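PDB 6RN5: CHAD domain protein from Streptomyces chartreusis, which probably binds polyphosphate through the basic surface of its helical CHAD domain and also binds copper ions. Local coordinates for residues L62-H74 with M88-A100. Numbering follows the deposited sequence.
Sequences LRRSARRISATLH and MRPELAWVSGTLA. With SO4 (sulfate ion), chain G; SO4 (sulfate ion), chain I.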
# COMPACT_ATOMS: atom_id res chain seq x y z
N LEU A 62 13.50 -16.70 -31.15
CA LEU A 62 14.76 -16.01 -31.44
C LEU A 62 15.34 -15.41 -30.16
O LEU A 62 16.55 -15.47 -29.95
CB LEU A 62 14.57 -14.90 -32.46
CG LEU A 62 14.43 -15.30 -33.90
CD1 LEU A 62 13.95 -14.07 -34.65
CD2 LEU A 62 15.75 -15.81 -34.51
N ARG A 63 14.50 -14.81 -29.32
CA ARG A 63 14.98 -14.28 -28.03
C ARG A 63 15.54 -15.34 -27.09
O ARG A 63 16.60 -15.15 -26.47
CB ARG A 63 13.87 -13.56 -27.23
CG ARG A 63 13.31 -12.32 -27.86
CD ARG A 63 12.59 -11.47 -26.84
NE ARG A 63 11.37 -12.01 -26.24
CZ ARG A 63 10.17 -12.06 -26.84
NH1 ARG A 63 10.00 -11.67 -28.10
NH2 ARG A 63 9.13 -12.54 -26.19
N ARG A 64 14.79 -16.42 -26.97
CA ARG A 64 15.11 -17.48 -26.04
C ARG A 64 16.41 -18.12 -26.41
O ARG A 64 17.16 -18.50 -25.50
CB ARG A 64 14.00 -18.52 -25.97
CG ARG A 64 12.74 -17.96 -25.34
CD ARG A 64 11.66 -18.98 -25.15
NE ARG A 64 11.98 -19.84 -24.02
CZ ARG A 64 12.11 -21.17 -24.06
NH1 ARG A 64 11.92 -21.87 -25.17
NH2 ARG A 64 12.40 -21.81 -22.97
N SER A 65 16.70 -18.25 -27.71
CA SER A 65 17.92 -18.90 -28.14
C SER A 65 19.10 -17.93 -28.13
O SER A 65 20.18 -18.30 -27.71
CB SER A 65 17.74 -19.55 -29.52
OG SER A 65 17.35 -18.59 -30.50
N ALA A 66 18.90 -16.70 -28.59
CA ALA A 66 19.93 -15.68 -28.52
C ALA A 66 20.44 -15.51 -27.11
O ALA A 66 21.64 -15.43 -26.89
CB ALA A 66 19.41 -14.36 -29.04
N ARG A 67 19.52 -15.44 -26.17
CA ARG A 67 19.87 -15.26 -24.77
C ARG A 67 20.67 -16.45 -24.24
O ARG A 67 21.56 -16.32 -23.40
CB ARG A 67 18.61 -15.20 -23.91
CG ARG A 67 17.85 -13.92 -23.95
CD ARG A 67 16.94 -13.88 -22.72
NE ARG A 67 16.00 -15.00 -22.60
CZ ARG A 67 14.68 -14.88 -22.77
NH1 ARG A 67 13.87 -15.89 -22.60
NH2 ARG A 67 14.15 -13.71 -23.14
N ARG A 68 20.27 -17.65 -24.66
CA ARG A 68 21.07 -18.81 -24.24
C ARG A 68 22.48 -18.83 -24.81
O ARG A 68 23.39 -19.31 -24.15
CB ARG A 68 20.38 -20.12 -24.57
CG ARG A 68 19.23 -20.39 -23.67
CD ARG A 68 18.25 -21.41 -24.25
NE ARG A 68 17.42 -21.90 -23.17
CZ ARG A 68 16.35 -21.28 -22.70
NH1 ARG A 68 15.94 -20.13 -23.21
NH2 ARG A 68 15.67 -21.82 -21.71
N ILE A 69 22.65 -18.39 -26.04
CA ILE A 69 23.96 -18.42 -26.65
C ILE A 69 24.84 -17.37 -25.95
O ILE A 69 25.99 -17.64 -25.57
CB ILE A 69 23.82 -18.15 -28.15
CG1 ILE A 69 23.08 -19.31 -28.81
CG2 ILE A 69 25.16 -17.96 -28.79
CD1 ILE A 69 22.72 -19.06 -30.27
N SER A 70 24.25 -16.21 -25.72
CA SER A 70 24.95 -15.12 -25.13
C SER A 70 25.39 -15.51 -23.71
O SER A 70 26.55 -15.29 -23.32
CB SER A 70 24.06 -13.87 -25.16
OG SER A 70 24.83 -12.75 -24.87
N ALA A 71 24.50 -16.16 -22.97
CA ALA A 71 24.84 -16.65 -21.63
C ALA A 71 25.99 -17.66 -21.65
O ALA A 71 26.92 -17.61 -20.83
CB ALA A 71 23.62 -17.29 -20.96
N THR A 72 25.90 -18.59 -22.57
CA THR A 72 26.86 -19.67 -22.70
C THR A 72 28.25 -19.10 -22.99
O THR A 72 29.24 -19.55 -22.41
CB THR A 72 26.41 -20.62 -23.78
OG1 THR A 72 25.15 -21.19 -23.39
CG2 THR A 72 27.38 -21.75 -23.97
N LEU A 73 28.30 -18.11 -23.86
CA LEU A 73 29.55 -17.46 -24.23
C LEU A 73 30.13 -16.68 -23.05
O LEU A 73 31.26 -16.30 -23.08
CB LEU A 73 29.37 -16.57 -25.46
CG LEU A 73 29.63 -17.27 -26.81
CD1 LEU A 73 28.90 -18.58 -26.97
CD2 LEU A 73 29.27 -16.36 -27.96
N HIS A 74 29.33 -16.42 -22.02
CA HIS A 74 29.81 -15.70 -20.85
C HIS A 74 30.36 -16.73 -19.90
O HIS A 74 31.52 -16.68 -19.57
CB HIS A 74 28.66 -14.89 -20.19
CG HIS A 74 29.10 -14.06 -19.03
ND1 HIS A 74 28.97 -14.47 -17.73
CD2 HIS A 74 29.72 -12.86 -18.99
CE1 HIS A 74 29.45 -13.55 -16.93
NE2 HIS A 74 29.91 -12.55 -17.66
N MET A 88 30.61 -11.73 -30.52
CA MET A 88 29.23 -12.28 -30.54
C MET A 88 28.32 -11.66 -29.49
O MET A 88 27.16 -11.37 -29.78
CB MET A 88 29.24 -13.78 -30.30
CG MET A 88 30.00 -14.61 -31.33
SD MET A 88 29.08 -14.66 -32.87
CE MET A 88 27.76 -15.81 -32.49
N ARG A 89 28.82 -11.46 -28.27
CA ARG A 89 27.91 -11.21 -27.10
C ARG A 89 27.07 -9.94 -27.19
O ARG A 89 25.86 -10.00 -27.04
CB ARG A 89 28.67 -11.22 -25.75
CG ARG A 89 29.04 -12.62 -25.19
CD ARG A 89 29.41 -12.56 -23.70
NE ARG A 89 28.19 -12.61 -22.87
CZ ARG A 89 27.70 -11.64 -22.08
NH1 ARG A 89 28.32 -10.46 -21.96
NH2 ARG A 89 26.57 -11.84 -21.40
N PRO A 90 27.71 -8.77 -27.40
CA PRO A 90 26.91 -7.54 -27.54
C PRO A 90 25.97 -7.57 -28.75
O PRO A 90 24.90 -6.99 -28.70
CB PRO A 90 27.97 -6.45 -27.75
CG PRO A 90 29.15 -7.18 -28.33
CD PRO A 90 29.15 -8.52 -27.65
N GLU A 91 26.36 -8.27 -29.81
CA GLU A 91 25.51 -8.33 -30.99
C GLU A 91 24.30 -9.16 -30.67
O GLU A 91 23.19 -8.78 -30.97
CB GLU A 91 26.27 -8.90 -32.16
CG GLU A 91 27.31 -7.95 -32.71
CD GLU A 91 26.71 -6.58 -33.00
OE1 GLU A 91 26.07 -6.36 -34.06
OE2 GLU A 91 26.86 -5.71 -32.15
N LEU A 92 24.52 -10.29 -30.02
CA LEU A 92 23.43 -11.09 -29.52
C LEU A 92 22.55 -10.35 -28.51
O LEU A 92 21.33 -10.51 -28.52
CB LEU A 92 23.97 -12.36 -28.87
CG LEU A 92 24.56 -13.38 -29.85
CD1 LEU A 92 25.39 -14.42 -29.11
CD2 LEU A 92 23.43 -14.03 -30.66
N ALA A 93 23.17 -9.57 -27.65
CA ALA A 93 22.43 -8.74 -26.69
C ALA A 93 21.58 -7.69 -27.43
O ALA A 93 20.39 -7.47 -27.11
CB ALA A 93 23.40 -8.06 -25.73
N TRP A 94 22.20 -7.04 -28.40
CA TRP A 94 21.46 -6.12 -29.25
C TRP A 94 20.25 -6.87 -29.88
O TRP A 94 19.15 -6.36 -29.89
CB TRP A 94 22.37 -5.48 -30.29
CG TRP A 94 21.58 -4.69 -31.30
CD1 TRP A 94 20.98 -3.48 -31.11
CD2 TRP A 94 21.29 -5.08 -32.65
NE1 TRP A 94 20.30 -3.11 -32.25
CE2 TRP A 94 20.49 -4.06 -33.21
CE3 TRP A 94 21.61 -6.19 -33.43
CZ2 TRP A 94 20.02 -4.12 -34.54
CZ3 TRP A 94 21.15 -6.25 -34.74
CH2 TRP A 94 20.37 -5.23 -35.28
N VAL A 95 20.42 -8.09 -30.33
CA VAL A 95 19.31 -8.78 -30.96
C VAL A 95 18.19 -9.06 -29.96
O VAL A 95 16.99 -8.85 -30.26
CB VAL A 95 19.75 -10.11 -31.60
CG1 VAL A 95 18.52 -10.95 -31.99
CG2 VAL A 95 20.66 -9.89 -32.81
N SER A 96 18.54 -9.68 -28.83
CA SER A 96 17.49 -10.15 -27.91
C SER A 96 16.75 -8.94 -27.29
O SER A 96 15.53 -9.00 -27.12
CB SER A 96 18.06 -11.07 -26.84
OG SER A 96 18.95 -10.33 -26.07
N GLY A 97 17.47 -7.87 -26.99
CA GLY A 97 16.87 -6.61 -26.48
C GLY A 97 15.94 -5.91 -27.49
O GLY A 97 14.85 -5.47 -27.14
N THR A 98 16.37 -5.85 -28.75
CA THR A 98 15.57 -5.23 -29.78
C THR A 98 14.29 -5.98 -29.96
O THR A 98 13.20 -5.37 -30.00
CB THR A 98 16.29 -5.23 -31.10
OG1 THR A 98 17.45 -4.40 -30.99
CG2 THR A 98 15.35 -4.71 -32.20
N LEU A 99 14.41 -7.29 -30.02
CA LEU A 99 13.24 -8.18 -30.12
C LEU A 99 12.34 -8.26 -28.85
O LEU A 99 11.18 -8.67 -28.95
CB LEU A 99 13.69 -9.57 -30.54
CG LEU A 99 14.31 -9.71 -31.93
CD1 LEU A 99 14.46 -11.17 -32.25
CD2 LEU A 99 13.49 -9.06 -33.02
N ALA A 100 12.85 -7.86 -27.69
CA ALA A 100 12.05 -7.90 -26.45
C ALA A 100 11.07 -6.70 -26.32
O ALA A 100 10.00 -6.82 -25.72
CB ALA A 100 12.98 -7.97 -25.24
S SO4 G . 13.53 -18.96 -20.38
O1 SO4 G . 13.93 -18.63 -21.73
O2 SO4 G . 13.39 -20.44 -20.32
O3 SO4 G . 12.26 -18.33 -20.03
O4 SO4 G . 14.56 -18.41 -19.46
S SO4 I . 10.42 -13.80 -22.93
O1 SO4 I . 11.44 -13.16 -23.78
O2 SO4 I . 10.76 -15.26 -22.78
O3 SO4 I . 9.11 -13.76 -23.56
O4 SO4 I . 10.41 -13.19 -21.61
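Arg89 lays one face of its guanidinium against His74, whose CD2 stands 3.9 Å above the centre of that group, the imidazole being tilted to it. The bend at chi3 (84°) turns NE back to the helix of 62-74. There it donates a nearly straight hydrogen bond (170°) to Ser70 O from above the carbonyl plane, NE and O being 3.2 Å apart. A leucine at Arg89 would probably leave Ser70 O without this donor and the His74 side chain without the flat group that covers it. Beside this pair, Leu73 presses CD2 onto Met88 CB at 3.5 Å, a tight fit. Leu92 then sends CD1 to Ile69 CG2 (3.6 Å), the two side chains crossing at about a right angle. Further along, small residues meet, Ala66 CB facing Ser96 CB, and the helices come close: Arg63 CA is 4.8 Å from Ser96 CA. Leu62 and Leu99 close that end, with Met198 of helix 170-198 against both. The aliphatic part of Arg63 passes obliquely over Leu99, CG near its CB, and brings CD to 3.6 Å from Ala100 CA; from there NE and NH2 meet one sulfate at the guanidinium edge. Arg67 reaches that same sulfate through NH1 and NH2, and its NH1 also bonds a second sulfate, which Arg64 and Arg68 hold as well. The two helices run antiparallel (153°) as a helical hairpin of the CHAD domain, and the arginine-lined face toward helix 274-295, with its bound sulfates, is consistent with a polyphosphate-binding surface.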